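Local coordinates for Mll5499 protein (Mesorhizobium loti, PDB 3BDE) that is of unknown function but belongs to the stress-responsive alpha/beta barrel (Dabb) family and forms a homodimer of ferredoxin-like subunits, at residues 60-65 / 70-75; 85-88 / 92-95. One frame throughout, in Å; residues are numbered along the deposited sequence.

Interaction 1 of 2, residues 60-65 / 70-75; sequences QLRQIS and YHFGFS
Gln63 reaches across to the carbonyl of Tyr70 with its side-chain amide: NE2 gives Tyr70 O a hydrogen bond of 3.0 Å that is practically straight (179° at the hydrogen) and lies in the plane of the amide. CG stands anti to the backbone N (chi1 -163°), and the bend at chi2 sets the amide between Ser65 and the carbonyl of Tyr70. There the second N-H of NE2 meets Ser65 O on a lone pair, while OE1 accepts from Ser65 N and from Asp112 N of the second subunit, four bonds that fix the rotation of this buried amide. Replacing it with an alanine removes both amide ends and is likely to leave Tyr70 O, Ser65 O, Ser65 N and Asp112 N of the second subunit without these partners. The backbone adds Gln63 N to His71 O at 2.8 Å, and Leu61 and Gly73 form a hydrogen-bonded pair, Leu61 N to Gly73 O being 2.8 Å. This is the antiparallel hairpin 58-63/72-78 of the ferredoxin-like fold; its outer strand pairs with a strand of the second subunit, so the sheet continues through the dimer. His71 and Phe72 form a classic bulge opposite Phe27. On the helix-covered face, Gln60 runs beside Phe74, NE2 lying 3.3 Å from Phe74 CE1 with amide and ring 23° apart; that NE2 also bonds Leu42 O. Arg62 similarly runs alongside Phe72, and its NH1 comes 3.6 Å from Phe72 CE1. On the other face Leu61 suits the interface, packing on Tyr113 of the second subunit, and its CD1 reaches Ser75 CB at 4.1 Å.

Interaction 2 of 2, residues 85-88 / 92-95; sequences TRYN and DHVA. With EDO (1,2-ethanediol), chain K; EDO (1,2-ethanediol), chain D; EDO (1,2-ethanediol), chain E.
Tyr87 and His93 meet where helix 81-88 gives way to helix 91-104, at a short turn between two consecutive helices on the helical side of the ferredoxin-like fold. Earlier on the first helix, Thr85 faces a 1,2-ethanediol (chain E), its OG1 sharing a hydrogen bond of 2.7 Å with O1 of that molecule; a small hydroxyl suits this exposed turn and also bonds Gln81 NE2. The buried Tyr87 has CG anti to the backbone N (chi1 159°); its ring extends among Leu49, Ile52, Val55 and Phe78, and a tyrosine suits the place because the ring fills this apolar surrounding while the hydroxyl ends at polar company. The His93 ring lies over one face of it, toward the rim, in an oblique pairing with centroids 4.3 Å apart and planes at 37°. Tyr87 CZ approaches His93 CD2 to 3.4 Å. Tyr87 OH hydrogen-bonds O2 of a second ethanediol (chain D), whose O1 pairs with His93 NE2, so one small diol bridges the two side chains. Asn88, near the end of its helix, offers a carbonyl to the imidazole: His93 ND1 donates to Asn88 O at 2.8 Å, 161° at the hydrogen, with the oxygen close to the ring plane. In the crystal both nitrogens are engaged; the ND1 bond, from within the protein, helps set the ring's rotation. A methyl of Val94, CG2, rests 3.7 Å from Asn88 O. Although the Asn88 side chain sets off away from the second helix, its OD1 lies 3.6 Å from His93 CE1 and takes a hydrogen bond from O2 of a third ethanediol (chain K) at 3.0 Å.

Interactions 1 and 2 follow one another in the chain, strand 72-78 leading directly to helix 81-88. Their centres are about 21 Å apart on opposite sides of the chain's centre, and although their nearest atoms come within about 6 Å they do not touch. Helix 36-50 lies against both, meeting Phe74 through Phe41 and Ala45 and meeting Tyr87 and His93 through Leu49. Segment 60-65 pairs with the second subunit, whereas no other chain of the assembly touches 85-88 or 92-95. The ethanediol bonded to Tyr87 OH and His93 NE2, probably from the crystallisation liquor, also lies about 5 Å (nearest atoms) from the Phe74 side chain, between sheet and helices, and may mark a pocket.

Interaction 1 of 2, residues 60-65 / 70-75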
ATOM      1  N   GLN A  60      -6.363   6.518   7.355  1.00 17.00           N
ATOM      2  CA  GLN A  60      -7.078   5.277   7.611  1.00 16.96           C
ATOM      3  C   GLN A  60      -7.821   4.995   6.330  1.00 17.17           C
ATOM      4  O   GLN A  60      -8.507   5.880   5.786  1.00 15.32           O
ATOM      5  CB  GLN A  60      -8.020   5.399   8.784  1.00 20.29           C
ATOM      6  CG  GLN A  60      -7.237   5.625  10.057  1.00 20.11           C
ATOM      7  CD  GLN A  60      -8.113   5.623  11.255  1.00 21.58           C
ATOM      8  OE1 GLN A  60      -9.140   6.292  11.262  1.00 21.72           O
ATOM      9  NE2 GLN A  60      -7.699   4.889  12.317  1.00 17.02           N
ATOM     10  N   LEU A  61      -7.761   3.732   5.919  1.00 16.13           N
ATOM     11  CA  LEU A  61      -8.284   3.292   4.649  1.00 15.29           C
ATOM     12  C   LEU A  61      -9.129   2.045   4.769  1.00 15.14           C
ATOM     13  O   LEU A  61      -8.927   1.246   5.694  1.00 17.72           O
ATOM     14  CB  LEU A  61      -7.093   2.993   3.739  1.00 17.36           C
ATOM     15  CG  LEU A  61      -6.060   4.123   3.537  1.00 19.31           C
ATOM     16  CD1 LEU A  61      -4.767   3.597   2.979  1.00 22.42           C
ATOM     17  CD2 LEU A  61      -6.648   5.274   2.702  1.00 10.61           C
ATOM     18  N   ARG A  62     -10.055   1.880   3.817  1.00 13.83           N
ATOM     19  CA  ARG A  62     -10.821   0.661   3.690  1.00 16.27           C
ATOM     20  C   ARG A  62     -10.160  -0.054   2.507  1.00 15.91           C
ATOM     21  O   ARG A  62      -9.965   0.572   1.464  1.00 13.77           O
ATOM     22  CB  ARG A  62     -12.285   0.978   3.409  1.00 17.91           C
ATOM     23  CG  ARG A  62     -13.215  -0.197   3.492  1.00 27.15           C
ATOM     24  CD  ARG A  62     -14.684   0.222   3.330  1.00 28.85           C
ATOM     25  NE  ARG A  62     -15.198   1.042   4.443  1.00 33.85           N
ATOM     26  CZ  ARG A  62     -15.530   0.577   5.653  1.00 41.57           C
ATOM     27  NH1 ARG A  62     -15.385  -0.719   5.971  1.00 46.54           N
ATOM     28  NH2 ARG A  62     -15.982   1.423   6.578  1.00 43.77           N
ATOM     29  N   GLN A  63      -9.848  -1.339   2.656  1.00 15.06           N
ATOM     30  CA  GLN A  63      -9.221  -2.145   1.575  1.00 14.67           C
ATOM     31  C   GLN A  63     -10.372  -2.723   0.779  1.00 15.50           C
ATOM     32  O   GLN A  63     -11.194  -3.407   1.349  1.00 14.63           O
ATOM     33  CB  GLN A  63      -8.297  -3.213   2.162  1.00 15.09           C
ATOM     34  CG  GLN A  63      -7.258  -3.850   1.174  1.00 14.18           C
ATOM     35  CD  GLN A  63      -7.841  -4.657   0.029  1.00 17.91           C
ATOM     36  OE1 GLN A  63      -7.545  -4.387  -1.135  1.00 17.23           O
ATOM     37  NE2 GLN A  63      -8.668  -5.648   0.346  1.00 17.66           N
ATOM     38  N   ILE A  64     -10.402  -2.488  -0.547  1.00 16.25           N
ATOM     39  CA  ILE A  64     -11.566  -2.840  -1.390  1.00 16.77           C
ATOM     40  C   ILE A  64     -11.416  -3.925  -2.457  1.00 19.02           C
ATOM     41  O   ILE A  64     -12.411  -4.256  -3.111  1.00 17.96           O
ATOM     42  CB  ILE A  64     -12.181  -1.549  -2.034  1.00 17.88           C
ATOM     43  CG1 ILE A  64     -11.220  -0.878  -3.013  1.00 20.17           C
ATOM     44  CG2 ILE A  64     -12.614  -0.581  -0.917  1.00 20.09           C
ATOM     45  CD1 ILE A  64     -11.876   0.141  -3.949  1.00 18.21           C
ATOM     46  N   SER A  65     -10.199  -4.428  -2.673  1.00 18.96           N
ATOM     47  CA  SER A  65      -9.964  -5.508  -3.640  1.00 21.08           C
ATOM     48  C   SER A  65     -10.548  -6.809  -3.070  1.00 24.23           C
ATOM     49  O   SER A  65     -10.275  -7.136  -1.925  1.00 20.84           O
ATOM     50  CB  SER A  65      -8.473  -5.674  -3.953  1.00 23.10           C
ATOM     51  OG  SER A  65      -8.222  -6.791  -4.790  1.00 24.52           O
ATOM     52  N   TYR A  70      -8.263  -8.668   3.536  1.00 22.52           N
ATOM     53  CA  TYR A  70      -7.938  -7.645   4.542  1.00 22.06           C
ATOM     54  C   TYR A  70      -8.986  -6.567   4.364  1.00 19.50           C
ATOM     55  O   TYR A  70      -9.325  -6.256   3.226  1.00 21.20           O
ATOM     56  CB  TYR A  70      -6.538  -7.085   4.358  1.00 21.28           C
ATOM     57  CG  TYR A  70      -5.497  -8.155   4.580  1.00 21.65           C
ATOM     58  CD1 TYR A  70      -5.173  -8.582   5.867  1.00 18.14           C
ATOM     59  CD2 TYR A  70      -4.859  -8.758   3.509  1.00 24.85           C
ATOM     60  CE1 TYR A  70      -4.223  -9.602   6.080  1.00 21.62           C
ATOM     61  CE2 TYR A  70      -3.894  -9.765   3.706  1.00 29.09           C
ATOM     62  CZ  TYR A  70      -3.583 -10.178   4.994  1.00 24.62           C
ATOM     63  OH  TYR A  70      -2.659 -11.186   5.189  1.00 29.33           O
ATOM     64  N   HIS A  71      -9.491  -6.022   5.471  1.00 18.26           N
ATOM     65  CA  HIS A  71     -10.560  -5.030   5.435  1.00 17.92           C
ATOM     66  C   HIS A  71     -10.105  -3.586   5.484  1.00 14.92           C
ATOM     67  O   HIS A  71     -10.783  -2.721   4.946  1.00 18.19           O
ATOM     68  CB  HIS A  71     -11.534  -5.234   6.590  1.00 19.73           C
ATOM     69  CG  HIS A  71     -12.193  -6.577   6.609  1.00 24.71           C
ATOM     70  ND1 HIS A  71     -12.811  -7.075   7.735  1.00 29.63           N
ATOM     71  CD2 HIS A  71     -12.319  -7.528   5.653  1.00 31.87           C
ATOM     72  CE1 HIS A  71     -13.319  -8.265   7.463  1.00 31.94           C
ATOM     73  NE2 HIS A  71     -13.029  -8.566   6.210  1.00 30.29           N
ATOM     74  N   PHE A  72      -8.972  -3.321   6.116  1.00 15.09           N
ATOM     75  CA  PHE A  72      -8.531  -1.954   6.370  1.00 15.17           C
ATOM     76  C   PHE A  72      -7.064  -1.779   6.163  1.00 16.84           C
ATOM     77  O   PHE A  72      -6.326  -2.743   6.116  1.00 15.84           O
ATOM     78  CB  PHE A  72      -8.818  -1.594   7.843  1.00 17.97           C
ATOM     79  CG  PHE A  72     -10.270  -1.686   8.221  1.00 17.58           C
ATOM     80  CD1 PHE A  72     -11.172  -0.727   7.753  1.00 12.85           C
ATOM     81  CD2 PHE A  72     -10.738  -2.684   9.082  1.00 16.93           C
ATOM     82  CE1 PHE A  72     -12.505  -0.795   8.072  1.00 18.27           C
ATOM     83  CE2 PHE A  72     -12.073  -2.750   9.414  1.00 21.44           C
ATOM     84  CZ  PHE A  72     -12.960  -1.806   8.912  1.00 19.17           C
ATOM     85  N   GLY A  73      -6.651  -0.525   6.089  1.00 15.15           N
ATOM     86  CA  GLY A  73      -5.249  -0.189   6.059  1.00 16.93           C
ATOM     87  C   GLY A  73      -4.934   1.091   6.813  1.00 15.07           C
ATOM     88  O   GLY A  73      -5.805   1.963   6.976  1.00 15.33           O
ATOM     89  N   PHE A  74      -3.700   1.184   7.318  1.00 14.62           N
ATOM     90  CA  PHE A  74      -3.178   2.459   7.819  1.00 14.69           C
ATOM     91  C   PHE A  74      -1.956   2.752   6.958  1.00 16.33           C
ATOM     92  O   PHE A  74      -1.209   1.828   6.609  1.00 15.46           O
ATOM     93  CB  PHE A  74      -2.712   2.443   9.290  1.00 14.41           C
ATOM     94  CG  PHE A  74      -3.769   2.151  10.305  1.00 11.73           C
ATOM     95  CD1 PHE A  74      -5.127   2.453  10.119  1.00 16.64           C
ATOM     96  CD2 PHE A  74      -3.361   1.707  11.560  1.00 16.17           C
ATOM     97  CE1 PHE A  74      -6.060   2.222  11.154  1.00 23.33           C
ATOM     98  CE2 PHE A  74      -4.260   1.489  12.595  1.00 16.21           C
ATOM     99  CZ  PHE A  74      -5.610   1.745  12.400  1.00 15.22           C
ATOM    100  N   SER A  75      -1.810   4.012   6.567  1.00 15.59           N
ATOM    101  CA  SER A  75      -0.693   4.514   5.790  1.00 14.41           C
ATOM    102  C   SER A  75      -0.171   5.768   6.458  1.00 15.08           C
ATOM    103  O   SER A  75      -0.944   6.554   6.984  1.00 15.92           O
ATOM    104  CB  SER A  75      -1.139   4.836   4.374  1.00 15.71           C
ATOM    105  OG  SER A  75      -0.072   5.316   3.616  1.00 21.64           O
TER
HETATM  106  O   HOH W   1     -13.590  -3.193   4.330  1.00 46.84           O

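Interaction 2 of 2, residues 85-88 / 92-95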
ATOM      1  N   THR A  85      11.991   4.475  13.115  1.00 14.15           N
ATOM      2  CA  THR A  85      12.423   3.757  14.311  1.00 14.07           C
ATOM      3  C   THR A  85      11.959   4.457  15.609  1.00 12.34           C
ATOM      4  O   THR A  85      11.550   3.789  16.542  1.00 12.75           O
ATOM      5  CB  THR A  85      13.949   3.536  14.258  1.00 14.38           C
ATOM      6  OG1 THR A  85      14.232   2.662  13.152  1.00 14.12           O
ATOM      7  CG2 THR A  85      14.478   2.923  15.548  1.00 15.69           C
ATOM      8  N   ARG A  86      12.052   5.786  15.640  1.00 12.91           N
ATOM      9  CA  ARG A  86      11.617   6.598  16.791  1.00 11.66           C
ATOM     10  C   ARG A  86      10.099   6.516  17.025  1.00 13.08           C
ATOM     11  O   ARG A  86       9.668   6.508  18.158  1.00 14.32           O
ATOM     12  CB  ARG A  86      12.109   8.045  16.645  1.00 12.45           C
ATOM     13  CG  ARG A  86      13.615   8.124  16.867  1.00 12.57           C
ATOM     14  CD  ARG A  86      14.163   9.475  16.498  1.00 15.46           C
ATOM     15  NE  ARG A  86      15.616   9.577  16.803  1.00 13.54           N
ATOM     16  CZ  ARG A  86      16.500  10.352  16.173  1.00 17.69           C
ATOM     17  NH1 ARG A  86      16.181  11.095  15.116  1.00 19.37           N
ATOM     18  NH2 ARG A  86      17.771  10.338  16.577  1.00 20.74           N
ATOM     19  N   TYR A  87       9.312   6.428  15.949  1.00 13.80           N
ATOM     20  CA  TYR A  87       7.876   6.163  16.057  1.00 14.86           C
ATOM     21  C   TYR A  87       7.648   4.760  16.658  1.00 15.15           C
ATOM     22  O   TYR A  87       6.871   4.588  17.607  1.00 16.95           O
ATOM     23  CB  TYR A  87       7.215   6.242  14.681  1.00 15.62           C
ATOM     24  CG  TYR A  87       5.890   5.534  14.537  1.00 16.01           C
ATOM     25  CD1 TYR A  87       4.687   6.132  14.970  1.00 13.90           C
ATOM     26  CD2 TYR A  87       5.821   4.285  13.937  1.00 13.90           C
ATOM     27  CE1 TYR A  87       3.457   5.469  14.786  1.00 16.70           C
ATOM     28  CE2 TYR A  87       4.597   3.615  13.759  1.00 15.86           C
ATOM     29  CZ  TYR A  87       3.428   4.223  14.180  1.00 16.24           C
ATOM     30  OH  TYR A  87       2.238   3.565  14.001  1.00 17.53           O
ATOM     31  N   ASN A  88       8.319   3.759  16.087  1.00 16.59           N
ATOM     32  CA  ASN A  88       8.146   2.360  16.533  1.00 15.46           C
ATOM     33  C   ASN A  88       8.417   2.194  18.023  1.00 16.96           C
ATOM     34  O   ASN A  88       7.670   1.499  18.709  1.00 15.78           O
ATOM     35  CB  ASN A  88       9.082   1.434  15.743  1.00 18.15           C
ATOM     36  CG  ASN A  88       8.913  -0.032  16.118  1.00 22.54           C
ATOM     37  OD1 ASN A  88       7.991  -0.701  15.652  1.00 25.66           O
ATOM     38  ND2 ASN A  88       9.805  -0.530  16.959  1.00 21.69           N
ATOM     39  N   ASP A  92       3.927   5.496  23.391  1.00 17.40           N
ATOM     40  CA  ASP A  92       2.544   5.458  22.924  1.00 16.79           C
ATOM     41  C   ASP A  92       2.324   4.370  21.864  1.00 18.28           C
ATOM     42  O   ASP A  92       1.264   3.731  21.851  1.00 17.38           O
ATOM     43  CB  ASP A  92       2.089   6.820  22.325  1.00 18.48           C
ATOM     44  CG  ASP A  92       2.036   7.955  23.340  1.00 20.64           C
ATOM     45  OD1 ASP A  92       2.396   7.779  24.518  1.00 23.50           O
ATOM     46  OD2 ASP A  92       1.667   9.071  22.929  1.00 22.90           O
ATOM     47  N   HIS A  93       3.306   4.190  20.971  1.00 15.42           N
ATOM     48  CA  HIS A  93       3.204   3.158  19.934  1.00 16.02           C
ATOM     49  C   HIS A  93       3.376   1.770  20.562  1.00 15.33           C
ATOM     50  O   HIS A  93       2.632   0.860  20.274  1.00 15.53           O
ATOM     51  CB  HIS A  93       4.223   3.368  18.827  1.00 14.57           C
ATOM     52  CG  HIS A  93       4.140   2.338  17.750  1.00 16.91           C
ATOM     53  ND1 HIS A  93       5.094   1.355  17.584  1.00 14.43           N
ATOM     54  CD2 HIS A  93       3.156   2.067  16.859  1.00 15.04           C
ATOM     55  CE1 HIS A  93       4.725   0.558  16.598  1.00 18.11           C
ATOM     56  NE2 HIS A  93       3.558   0.977  16.129  1.00 18.08           N
ATOM     57  N   VAL A  94       4.381   1.637  21.429  1.00 16.46           N
ATOM     58  CA  VAL A  94       4.592   0.386  22.184  1.00 15.88           C
ATOM     59  C   VAL A  94       3.327  -0.065  22.962  1.00 16.08           C
ATOM     60  O   VAL A  94       2.939  -1.233  22.902  1.00 15.90           O
ATOM     61  CB  VAL A  94       5.821   0.517  23.132  1.00 14.74           C
ATOM     62  CG1 VAL A  94       6.004  -0.715  23.980  1.00 21.82           C
ATOM     63  CG2 VAL A  94       7.072   0.752  22.285  1.00 17.07           C
ATOM     64  N   ALA A  95       2.685   0.876  23.646  1.00 16.69           N
ATOM     65  CA  ALA A  95       1.467   0.626  24.423  1.00 15.41           C
ATOM     66  C   ALA A  95       0.318   0.253  23.491  1.00 16.32           C
ATOM     67  O   ALA A  95      -0.400  -0.725  23.740  1.00 15.48           O
ATOM     68  CB  ALA A  95       1.108   1.854  25.273  1.00 14.30           C
TER
HETATM   69  C1  EDO K 110       6.140  -1.916  19.580  1.00 44.14           C
HETATM   70  O1  EDO K 110       6.555  -2.686  20.714  1.00 41.11           O
HETATM   71  C2  EDO K 110       6.954  -2.343  18.371  1.00 45.63           C
HETATM   72  O2  EDO K 110       6.130  -2.398  17.200  1.00 52.04           O
HETATM   73  C1  EDO D 103       0.541   0.350  14.035  1.00 20.79           C
HETATM   74  O1  EDO D 103       1.485  -0.444  14.760  1.00 18.66           O
HETATM   75  C2  EDO D 103       1.070   0.654  12.647  1.00 18.14           C
HETATM   76  O2  EDO D 103       2.306   1.351  12.806  1.00 20.83           O
HETATM   77  C1  EDO E 104      11.471   0.145  13.235  1.00 32.22           C
HETATM   78  O1  EDO E 104      12.885   0.341  13.301  1.00 27.55           O
HETATM   79  C2  EDO E 104      10.991   0.455  11.830  1.00 28.97           C
HETATM   80  O2  EDO E 104      11.745  -0.329  10.879  1.00 28.83           O